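Local coordinates for protein oxidoreductase, FMN-binding (Shewanella oneidensis, PDB 2GQ9) that probably reduces activated C=C bonds with its FMN cofactor, using NADH or NADPH, as Old Yellow Enzymes do, at residues L101-R106 with G185-Q190; L180-G185 with V232-L237. One frame throughout, in Å; residues are numbered along the deposited sequence.

In the fold
Running from the N terminus, after two earlier barrel strands the chain leaves strand 96-102 through 101-106. It passes helix 153-172, comes up strand 177-181, turns through 180-185 and enters helix 187-192. Here contact 1 closes its loop, setting 185-190 against 101-106. Contact 2 closes later, once helix 212-225 has returned the chain to strand 230-234 and 232-237 lies beside 180-185. The two loops cross, and their segments meet at G185. Together they tie the C-terminal ends of three consecutive strands of the eight-stranded TIM barrel, 96-102, 177-181 and 230-234. H181 of contact 2 joins them further, its ring stacking on W102 and meeting Y186 edge-to-face beside the bound p-hydroxybenzaldehyde.

Contact 1. Residues L101-R106 with G185-Q190; sequences LWHVGR and GYLINQ. With HBA (p-hydroxybenzaldehyde), chain D.
W102 drives the edge of its indole into the face of Y186 where the loop after strand 96-102 of the TIM barrel meets the turn into helix 187-192. This T-shaped pair has planes 89° apart, with W102 NE1 3.4 Å from Y186 CD1, and it forms the tightly packed end of the contact. V104 CB backs the tyrosine at CD2, and p-hydroxybenzaldehyde reaches its CE1 edge through O4; Y186 OH bonds to Y68. Next along, L187 lays CD2 over the face of H103, 3.5 Å from the ring centroid, a CH-pi contact, while G105 N donates to H103 ND1 in the ring plane and fixes the ring's rotation. L187 N bonds to H103 O.

Q190 reaches back with its amide: NE2 donates to V104 O (3.1 Å), and to G185 O in the amide plane, while OE1 accepts R106 N (3.0 Å, 165°) and a bond from S120. A leucine here would probably leave V104 O, G185 O and R106 N without these mates. Beyond the Q190 amide the contact is bridged by water rather than packed directly. R106 runs extended from CG to NE (chi2 -179°), its NH1 bonding to L124 O, and one water spans the remaining distance, accepting from R106 NE at 2.8 Å and donating to G185 O at 2.8 Å.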
ATOM      1  N   LEU A 101      -3.261   0.282  -5.534  1.00 14.74           N
ATOM      2  CA  LEU A 101      -2.779   0.303  -6.916  1.00 14.68           C
ATOM      3  C   LEU A 101      -1.267   0.398  -6.889  1.00 13.27           C
ATOM      4  O   LEU A 101      -0.698   1.343  -6.342  1.00 17.10           O
ATOM      5  CB  LEU A 101      -3.391   1.475  -7.673  1.00 12.42           C
ATOM      6  CG  LEU A 101      -4.919   1.497  -7.644  1.00 16.25           C
ATOM      7  CD1 LEU A 101      -5.401   2.639  -8.519  1.00 15.75           C
ATOM      8  CD2 LEU A 101      -5.484   0.163  -8.133  1.00 15.59           C
ATOM      9  N   TRP A 102      -0.631  -0.583  -7.519  1.00 13.46           N
ATOM     10  CA  TRP A 102       0.818  -0.725  -7.488  1.00 13.65           C
ATOM     11  C   TRP A 102       1.593  -0.649  -8.796  1.00 17.43           C
ATOM     12  O   TRP A 102       1.166  -1.183  -9.823  1.00 16.82           O
ATOM     13  CB  TRP A 102       1.091  -2.089  -6.852  1.00 17.30           C
ATOM     14  CG  TRP A 102       2.425  -2.344  -6.242  1.00 13.51           C
ATOM     15  CD1 TRP A 102       3.371  -1.425  -5.871  1.00 16.35           C
ATOM     16  CD2 TRP A 102       2.897  -3.615  -5.784  1.00 14.70           C
ATOM     17  NE1 TRP A 102       4.400  -2.053  -5.201  1.00 15.79           N
ATOM     18  CE2 TRP A 102       4.134  -3.394  -5.135  1.00 16.19           C
ATOM     19  CE3 TRP A 102       2.391  -4.919  -5.856  1.00 15.05           C
ATOM     20  CZ2 TRP A 102       4.868  -4.432  -4.559  1.00 16.06           C
ATOM     21  CZ3 TRP A 102       3.121  -5.952  -5.281  1.00 15.70           C
ATOM     22  CH2 TRP A 102       4.345  -5.703  -4.640  1.00 14.61           C
ATOM     23  N   HIS A 103       2.737   0.026  -8.743  1.00 17.45           N
ATOM     24  CA  HIS A 103       3.667   0.062  -9.861  1.00 15.79           C
ATOM     25  C   HIS A 103       5.012   0.102  -9.161  1.00 16.11           C
ATOM     26  O   HIS A 103       5.335   1.082  -8.484  1.00 19.37           O
ATOM     27  CB  HIS A 103       3.515   1.276 -10.770  1.00 16.07           C
ATOM     28  CG  HIS A 103       4.267   1.125 -12.056  1.00 22.70           C
ATOM     29  ND1 HIS A 103       5.610   0.817 -12.091  1.00 20.79           N
ATOM     30  CD2 HIS A 103       3.857   1.166 -13.347  1.00 22.08           C
ATOM     31  CE1 HIS A 103       5.994   0.669 -13.347  1.00 23.13           C
ATOM     32  NE2 HIS A 103       4.950   0.874 -14.129  1.00 21.45           N
ATOM     33  N   VAL A 104       5.772  -0.980  -9.299  1.00 16.53           N
ATOM     34  CA  VAL A 104       7.066  -1.113  -8.640  1.00 16.67           C
ATOM     35  C   VAL A 104       8.214  -0.308  -9.232  1.00 21.26           C
ATOM     36  O   VAL A 104       9.276  -0.211  -8.619  1.00 20.56           O
ATOM     37  CB  VAL A 104       7.519  -2.593  -8.604  1.00 18.53           C
ATOM     38  CG1 VAL A 104       6.456  -3.451  -7.920  1.00 20.12           C
ATOM     39  CG2 VAL A 104       7.774  -3.091 -10.019  1.00 14.98           C
ATOM     40  N   GLY A 105       8.009   0.271 -10.408  1.00 22.76           N
ATOM     41  CA  GLY A 105       9.083   1.030 -11.019  1.00 23.04           C
ATOM     42  C   GLY A 105      10.306   0.148 -11.207  1.00 21.86           C
ATOM     43  O   GLY A 105      10.211  -0.944 -11.757  1.00 20.98           O
ATOM     44  N   ARG A 106      11.451   0.603 -10.708  1.00 24.60           N
ATOM     45  CA  ARG A 106      12.705  -0.124 -10.854  1.00 26.36           C
ATOM     46  C   ARG A 106      12.864  -1.372  -9.995  1.00 30.11           C
ATOM     47  O   ARG A 106      13.797  -2.149 -10.201  1.00 30.85           O
ATOM     48  CB  ARG A 106      13.876   0.810 -10.561  1.00 27.72           C
ATOM     49  CG  ARG A 106      13.972   1.193  -9.097  1.00 26.36           C
ATOM     50  CD  ARG A 106      15.125   2.139  -8.852  1.00 27.64           C
ATOM     51  NE  ARG A 106      15.245   2.490  -7.440  1.00 22.84           N
ATOM     52  CZ  ARG A 106      16.124   3.365  -6.967  1.00 27.45           C
ATOM     53  NH1 ARG A 106      16.962   3.975  -7.798  1.00 32.36           N
ATOM     54  NH2 ARG A 106      16.163   3.635  -5.668  1.00 24.88           N
ATOM     55  N   GLY A 185       9.763   2.673  -1.657  1.00 21.04           N
ATOM     56  CA  GLY A 185      10.699   2.651  -2.765  1.00 22.67           C
ATOM     57  C   GLY A 185      10.211   2.217  -4.125  1.00 18.78           C
ATOM     58  O   GLY A 185      11.020   1.829  -4.966  1.00 21.20           O
ATOM     59  N   TYR A 186       8.904   2.268  -4.356  1.00 15.63           N
ATOM     60  CA  TYR A 186       8.375   1.883  -5.650  1.00 18.35           C
ATOM     61  C   TYR A 186       8.320   3.067  -6.630  1.00 18.85           C
ATOM     62  O   TYR A 186       8.889   4.121  -6.340  1.00 22.75           O
ATOM     63  CB  TYR A 186       7.035   1.166  -5.445  1.00 16.84           C
ATOM     64  CG  TYR A 186       7.282  -0.155  -4.738  1.00 15.84           C
ATOM     65  CD1 TYR A 186       6.791  -0.398  -3.457  1.00 17.30           C
ATOM     66  CD2 TYR A 186       8.100  -1.129  -5.321  1.00 17.26           C
ATOM     67  CE1 TYR A 186       7.114  -1.571  -2.777  1.00 17.72           C
ATOM     68  CE2 TYR A 186       8.426  -2.308  -4.646  1.00 19.52           C
ATOM     69  CZ  TYR A 186       7.929  -2.520  -3.371  1.00 18.59           C
ATOM     70  OH  TYR A 186       8.263  -3.664  -2.683  1.00 17.59           O
ATOM     71  N   LEU A 187       7.661   2.908  -7.779  1.00 19.21           N
ATOM     72  CA  LEU A 187       7.665   3.962  -8.808  1.00 23.39           C
ATOM     73  C   LEU A 187       7.506   5.425  -8.406  1.00 21.58           C
ATOM     74  O   LEU A 187       8.387   6.238  -8.687  1.00 25.85           O
ATOM     75  CB  LEU A 187       6.658   3.655  -9.925  1.00 21.59           C
ATOM     76  CG  LEU A 187       6.769   4.632 -11.111  1.00 23.49           C
ATOM     77  CD1 LEU A 187       8.188   4.590 -11.654  1.00 20.48           C
ATOM     78  CD2 LEU A 187       5.765   4.277 -12.214  1.00 20.36           C
ATOM     79  N   ILE A 188       6.397   5.782  -7.772  1.00 20.51           N
ATOM     80  CA  ILE A 188       6.203   7.176  -7.406  1.00 21.33           C
ATOM     81  C   ILE A 188       7.242   7.639  -6.387  1.00 23.24           C
ATOM     82  O   ILE A 188       7.718   8.778  -6.450  1.00 20.26           O
ATOM     83  CB  ILE A 188       4.774   7.414  -6.886  1.00 23.62           C
ATOM     84  CG1 ILE A 188       3.776   6.997  -7.973  1.00 26.05           C
ATOM     85  CG2 ILE A 188       4.577   8.884  -6.541  1.00 18.18           C
ATOM     86  CD1 ILE A 188       2.325   7.177  -7.591  1.00 29.55           C
ATOM     87  N   ASN A 189       7.605   6.745  -5.470  1.00 20.74           N
ATOM     88  CA  ASN A 189       8.608   7.031  -4.442  1.00 20.68           C
ATOM     89  C   ASN A 189       9.936   7.342  -5.134  1.00 22.43           C
ATOM     90  O   ASN A 189      10.741   8.127  -4.635  1.00 23.17           O
ATOM     91  CB  ASN A 189       8.788   5.802  -3.545  1.00 17.99           C
ATOM     92  CG  ASN A 189       9.451   6.125  -2.216  1.00 24.17           C
ATOM     93  OD1 ASN A 189      10.264   7.049  -2.106  1.00 29.26           O
ATOM     94  ND2 ASN A 189       9.117   5.348  -1.197  1.00 16.96           N
ATOM     95  N   GLN A 190      10.163   6.700  -6.278  1.00 21.56           N
ATOM     96  CA  GLN A 190      11.386   6.905  -7.052  1.00 24.26           C
ATOM     97  C   GLN A 190      11.483   8.304  -7.651  1.00 23.45           C
ATOM     98  O   GLN A 190      12.568   8.743  -8.040  1.00 25.62           O
ATOM     99  CB  GLN A 190      11.486   5.851  -8.154  1.00 23.36           C
ATOM    100  CG  GLN A 190      11.932   4.485  -7.646  1.00 24.72           C
ATOM    101  CD  GLN A 190      11.362   3.340  -8.461  1.00 26.40           C
ATOM    102  OE1 GLN A 190      11.309   3.404  -9.688  1.00 22.12           O
ATOM    103  NE2 GLN A 190      10.940   2.278  -7.778  1.00 22.43           N
TER
HETATM  104  C1' HBA D2760       6.664  -7.500   0.120  1.00 23.00           C
HETATM  105  O1' HBA D2760       7.269  -7.962   1.065  1.00 32.59           O
HETATM  106  C1  HBA D2760       6.337  -6.067   0.072  1.00 21.11           C
HETATM  107  C2  HBA D2760       5.615  -5.534  -1.038  1.00 20.02           C
HETATM  108  C3  HBA D2760       5.370  -4.157  -1.092  1.00 17.19           C
HETATM  109  C4  HBA D2760       5.836  -3.312  -0.056  1.00 21.62           C
HETATM  110  C5  HBA D2760       6.529  -3.809   1.081  1.00 16.17           C
HETATM  111  C6  HBA D2760       6.743  -5.185   1.128  1.00 22.56           C
HETATM  112  O4  HBA D2760       5.339  -2.057  -0.001  1.00 15.15           O
HETATM  113  O   HOH W   1       4.680   3.485  -7.088  1.00 27.70           O
HETATM  114  O   HOH W   2      13.774   1.879  -5.174  1.00 23.42           O

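Contact 2. Residues L180-G185 with V232-L237; sequences LHAANG and VRLAPL. With FMN (flavin mononucleotide), chain C; HBA (p-hydroxybenzaldehyde), chain D.
L180 and H181 pair in parallel with V232 and R233, neighbouring strands of the TIM barrel whose end-to-end directions differ by only 8°. R233 N donates to L180 O (2.8 Å), and A182 N then bonds R233 O, near the C-terminal end of the barrel, where TIM barrels keep their active sites.

On the L180 and V232 face the packing is apolar: V232 CG2 lies against L180 CB, with helix 212-225 behind the leucine. Further along, A182 CB meets L234 CD2, and A183 CB sits 3.6 Å from A235 CB. A water joins the two segments too, donating to A182 O and accepting from A235 N.

H181 and R233 point to the other face, where the flavin lies. R233 extends from CG to NE, its CG lying opposite the backbone N (chi1 -162°), and this carries its guanidinium to FMN. NH1 donates to O2 (2.9 Å) and O2', NH2 to O3' (2.7 Å), and FMN N1 lies at the guanidinium's edge; the arginine's positive charge would probably stabilise negative charge on N1 and O2 of the reduced flavin. FMN O2 sits over one face of the H181 imidazole, whose ND1 accepts from A183 N.

As in other Old Yellow Enzymes, a pair of polar side chains, here a histidine and an asparagine, grips the phenol oxygen of the ligand. H181 NE2 lies 2.8 Å from O4 of p-hydroxybenzaldehyde in a hydrogen bond, and N184 ND2 donates to the same O4 at 2.7 Å, nearly straight at 170°.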
ATOM      1  N   LEU A 180      -3.167   4.676  -3.381  1.00 15.05           N
ATOM      2  CA  LEU A 180      -2.044   4.817  -4.287  1.00 15.64           C
ATOM      3  C   LEU A 180      -0.780   4.435  -3.536  1.00 15.67           C
ATOM      4  O   LEU A 180      -0.463   5.042  -2.517  1.00 15.17           O
ATOM      5  CB  LEU A 180      -1.938   6.260  -4.778  1.00 17.27           C
ATOM      6  CG  LEU A 180      -0.686   6.558  -5.606  1.00 16.90           C
ATOM      7  CD1 LEU A 180      -0.640   5.664  -6.849  1.00 16.93           C
ATOM      8  CD2 LEU A 180      -0.715   8.021  -6.004  1.00 16.00           C
ATOM      9  N   HIS A 181      -0.066   3.425  -4.026  1.00 14.60           N
ATOM     10  CA  HIS A 181       1.164   3.018  -3.366  1.00 15.01           C
ATOM     11  C   HIS A 181       2.274   3.952  -3.827  1.00 17.00           C
ATOM     12  O   HIS A 181       2.848   3.762  -4.901  1.00 17.53           O
ATOM     13  CB  HIS A 181       1.552   1.576  -3.718  1.00 14.21           C
ATOM     14  CG  HIS A 181       2.595   0.999  -2.802  1.00 15.26           C
ATOM     15  ND1 HIS A 181       3.338   1.781  -1.942  1.00 17.93           N
ATOM     16  CD2 HIS A 181       2.988  -0.279  -2.582  1.00 14.27           C
ATOM     17  CE1 HIS A 181       4.142   1.008  -1.230  1.00 12.09           C
ATOM     18  NE2 HIS A 181       3.949  -0.245  -1.598  1.00 12.56           N
ATOM     19  N   ALA A 182       2.571   4.967  -3.023  1.00 15.65           N
ATOM     20  CA  ALA A 182       3.628   5.913  -3.368  1.00 14.32           C
ATOM     21  C   ALA A 182       4.721   5.783  -2.326  1.00 17.02           C
ATOM     22  O   ALA A 182       5.497   6.713  -2.085  1.00 15.71           O
ATOM     23  CB  ALA A 182       3.078   7.333  -3.383  1.00 15.28           C
ATOM     24  N   ALA A 183       4.788   4.598  -1.728  1.00 17.30           N
ATOM     25  CA  ALA A 183       5.756   4.326  -0.681  1.00 15.81           C
ATOM     26  C   ALA A 183       6.713   3.189  -0.986  1.00 15.56           C
ATOM     27  O   ALA A 183       6.797   2.679  -2.106  1.00 17.91           O
ATOM     28  CB  ALA A 183       5.013   4.023   0.635  1.00 17.06           C
ATOM     29  N   ASN A 184       7.430   2.813   0.062  1.00 16.76           N
ATOM     30  CA  ASN A 184       8.392   1.729   0.080  1.00 18.02           C
ATOM     31  C   ASN A 184       9.308   1.547  -1.120  1.00 19.16           C
ATOM     32  O   ASN A 184       9.614   0.425  -1.528  1.00 18.00           O
ATOM     33  CB  ASN A 184       7.656   0.436   0.435  1.00 16.88           C
ATOM     34  CG  ASN A 184       6.870   0.584   1.732  1.00 16.82           C
ATOM     35  OD1 ASN A 184       7.131   1.500   2.514  1.00 17.09           O
ATOM     36  ND2 ASN A 184       5.917  -0.310   1.970  1.00 16.12           N
ATOM     37  N   GLY A 185       9.763   2.673  -1.657  1.00 21.04           N
ATOM     38  CA  GLY A 185      10.699   2.651  -2.765  1.00 22.67           C
ATOM     39  C   GLY A 185      10.211   2.217  -4.125  1.00 18.78           C
ATOM     40  O   GLY A 185      11.020   1.829  -4.966  1.00 21.20           O
ATOM     41  N   VAL A 232      -3.710   7.635  -0.276  1.00 13.58           N
ATOM     42  CA  VAL A 232      -2.334   7.582  -0.764  1.00 13.05           C
ATOM     43  C   VAL A 232      -1.406   7.128   0.344  1.00 11.70           C
ATOM     44  O   VAL A 232      -1.562   7.552   1.484  1.00 13.86           O
ATOM     45  CB  VAL A 232      -1.878   8.978  -1.254  1.00 15.35           C
ATOM     46  CG1 VAL A 232      -0.401   8.946  -1.644  1.00 17.20           C
ATOM     47  CG2 VAL A 232      -2.731   9.415  -2.434  1.00 17.15           C
ATOM     48  N   ARG A 233      -0.450   6.257   0.022  1.00 11.08           N
ATOM     49  CA  ARG A 233       0.487   5.795   1.036  1.00 14.86           C
ATOM     50  C   ARG A 233       1.892   6.328   0.767  1.00 13.65           C
ATOM     51  O   ARG A 233       2.379   6.264  -0.362  1.00 13.53           O
ATOM     52  CB  ARG A 233       0.526   4.262   1.092  1.00 13.36           C
ATOM     53  CG  ARG A 233       1.128   3.769   2.401  1.00 13.75           C
ATOM     54  CD  ARG A 233       1.176   2.253   2.551  1.00 14.94           C
ATOM     55  NE  ARG A 233       1.111   1.919   3.975  1.00 13.49           N
ATOM     56  CZ  ARG A 233       1.556   0.797   4.531  1.00 13.18           C
ATOM     57  NH1 ARG A 233       2.125  -0.137   3.802  1.00  9.40           N
ATOM     58  NH2 ARG A 233       1.409   0.606   5.836  1.00 12.91           N
ATOM     59  N   LEU A 234       2.533   6.853   1.810  1.00 13.21           N
ATOM     60  CA  LEU A 234       3.893   7.387   1.701  1.00 14.28           C
ATOM     61  C   LEU A 234       4.802   6.729   2.739  1.00 17.51           C
ATOM     62  O   LEU A 234       4.326   6.164   3.726  1.00 17.55           O
ATOM     63  CB  LEU A 234       3.888   8.901   1.937  1.00 13.69           C
ATOM     64  CG  LEU A 234       3.037   9.756   0.997  1.00 14.71           C
ATOM     65  CD1 LEU A 234       3.047  11.202   1.480  1.00 15.14           C
ATOM     66  CD2 LEU A 234       3.583   9.657  -0.432  1.00 12.75           C
ATOM     67  N   ALA A 235       6.110   6.803   2.511  1.00 17.39           N
ATOM     68  CA  ALA A 235       7.096   6.246   3.434  1.00 15.93           C
ATOM     69  C   ALA A 235       8.195   7.302   3.544  1.00 19.07           C
ATOM     70  O   ALA A 235       9.245   7.200   2.912  1.00 20.63           O
ATOM     71  CB  ALA A 235       7.658   4.945   2.892  1.00 17.43           C
ATOM     72  N   PRO A 236       7.958   8.336   4.357  1.00 18.33           N
ATOM     73  CA  PRO A 236       8.915   9.427   4.547  1.00 20.05           C
ATOM     74  C   PRO A 236      10.326   9.057   4.988  1.00 25.23           C
ATOM     75  O   PRO A 236      11.307   9.500   4.382  1.00 23.74           O
ATOM     76  CB  PRO A 236       8.228  10.313   5.585  1.00 22.42           C
ATOM     77  CG  PRO A 236       6.775  10.025   5.383  1.00 21.89           C
ATOM     78  CD  PRO A 236       6.768   8.540   5.199  1.00 19.81           C
ATOM     79  N   LEU A 237      10.428   8.243   6.037  1.00 23.86           N
ATOM     80  CA  LEU A 237      11.731   7.904   6.605  1.00 21.71           C
ATOM     81  C   LEU A 237      12.365   6.550   6.339  1.00 26.49           C
ATOM     82  O   LEU A 237      13.563   6.387   6.559  1.00 28.83           O
ATOM     83  CB  LEU A 237      11.679   8.149   8.114  1.00 22.11           C
ATOM     84  CG  LEU A 237      11.146   9.534   8.487  1.00 19.13           C
ATOM     85  CD1 LEU A 237      11.057   9.673   9.999  1.00 25.95           C
ATOM     86  CD2 LEU A 237      12.065  10.602   7.908  1.00 21.71           C
TER
HETATM   87  N1  FMN C 401       3.122  -2.405   2.298  1.00 12.68           N
HETATM   88  C2  FMN C 401       2.543  -1.879   1.122  1.00 11.55           C
HETATM   89  O2  FMN C 401       2.396  -0.707   0.962  1.00 13.50           O
HETATM   90  N3  FMN C 401       2.086  -2.829   0.131  1.00 12.35           N
HETATM   91  C4  FMN C 401       2.170  -4.191   0.205  1.00 12.96           C
HETATM   92  O4  FMN C 401       1.842  -4.895  -0.730  1.00 13.46           O
HETATM   93  C4A FMN C 401       2.879  -4.748   1.383  1.00 10.56           C
HETATM   94  N5  FMN C 401       3.281  -6.067   1.411  1.00 14.80           N
HETATM   95  C5A FMN C 401       3.708  -6.560   2.619  1.00 12.89           C
HETATM   96  C6  FMN C 401       3.885  -8.029   2.764  1.00 13.52           C
HETATM   97  C7  FMN C 401       4.199  -8.634   4.046  1.00 12.16           C
HETATM   98  C7M FMN C 401       4.258 -10.152   4.154  1.00 14.11           C
HETATM   99  C8  FMN C 401       4.442  -7.758   5.190  1.00 14.03           C
HETATM  100  C8M FMN C 401       4.722  -8.335   6.610  1.00 14.84           C
HETATM  101  C9  FMN C 401       4.320  -6.326   5.032  1.00 12.28           C
HETATM  102  C9A FMN C 401       3.977  -5.723   3.796  1.00 13.00           C
HETATM  103  N10 FMN C 401       3.724  -4.302   3.585  1.00 14.90           N
HETATM  104  C10 FMN C 401       3.277  -3.722   2.413  1.00 12.52           C
HETATM  105  C1' FMN C 401       4.024  -3.373   4.742  1.00 13.14           C
HETATM  106  C2' FMN C 401       2.828  -3.332   5.681  1.00 13.09           C
HETATM  107  O2' FMN C 401       1.657  -2.766   5.081  1.00 12.29           O
HETATM  108  C3' FMN C 401       3.103  -2.582   6.989  1.00 12.74           C
HETATM  109  O3' FMN C 401       3.296  -1.179   6.725  1.00 12.83           O
HETATM  110  C4' FMN C 401       4.330  -3.128   7.714  1.00 13.15           C
HETATM  111  O4' FMN C 401       4.255  -4.583   7.863  1.00 14.17           O
HETATM  112  C5' FMN C 401       4.558  -2.487   9.069  1.00 17.59           C
HETATM  113  O5' FMN C 401       3.479  -2.821  10.007  1.00 14.12           O
HETATM  114  P   FMN C 401       3.588  -3.966  11.104  1.00 13.63           P
HETATM  115  O1P FMN C 401       3.632  -5.299  10.432  1.00 10.88           O
HETATM  116  O2P FMN C 401       4.804  -3.652  11.956  1.00 13.72           O
HETATM  117  O3P FMN C 401       2.282  -3.813  11.922  1.00 13.69           O
HETATM  118  C1' HBA D2760       6.664  -7.500   0.120  1.00 23.00           C
HETATM  119  O1' HBA D2760       7.269  -7.962   1.065  1.00 32.59           O
HETATM  120  C1  HBA D2760       6.337  -6.067   0.072  1.00 21.11           C
HETATM  121  C2  HBA D2760       5.615  -5.534  -1.038  1.00 20.02           C
HETATM  122  C3  HBA D2760       5.370  -4.157  -1.092  1.00 17.19           C
HETATM  123  C4  HBA D2760       5.836  -3.312  -0.056  1.00 21.62           C
HETATM  124  C5  HBA D2760       6.529  -3.809   1.081  1.00 16.17           C
HETATM  125  C6  HBA D2760       6.743  -5.185   1.128  1.00 22.56           C
HETATM  126  O4  HBA D2760       5.339  -2.057  -0.001  1.00 15.15           O
HETATM  127  O   HOH W   3       7.025   7.739  -0.001  1.00 18.18           O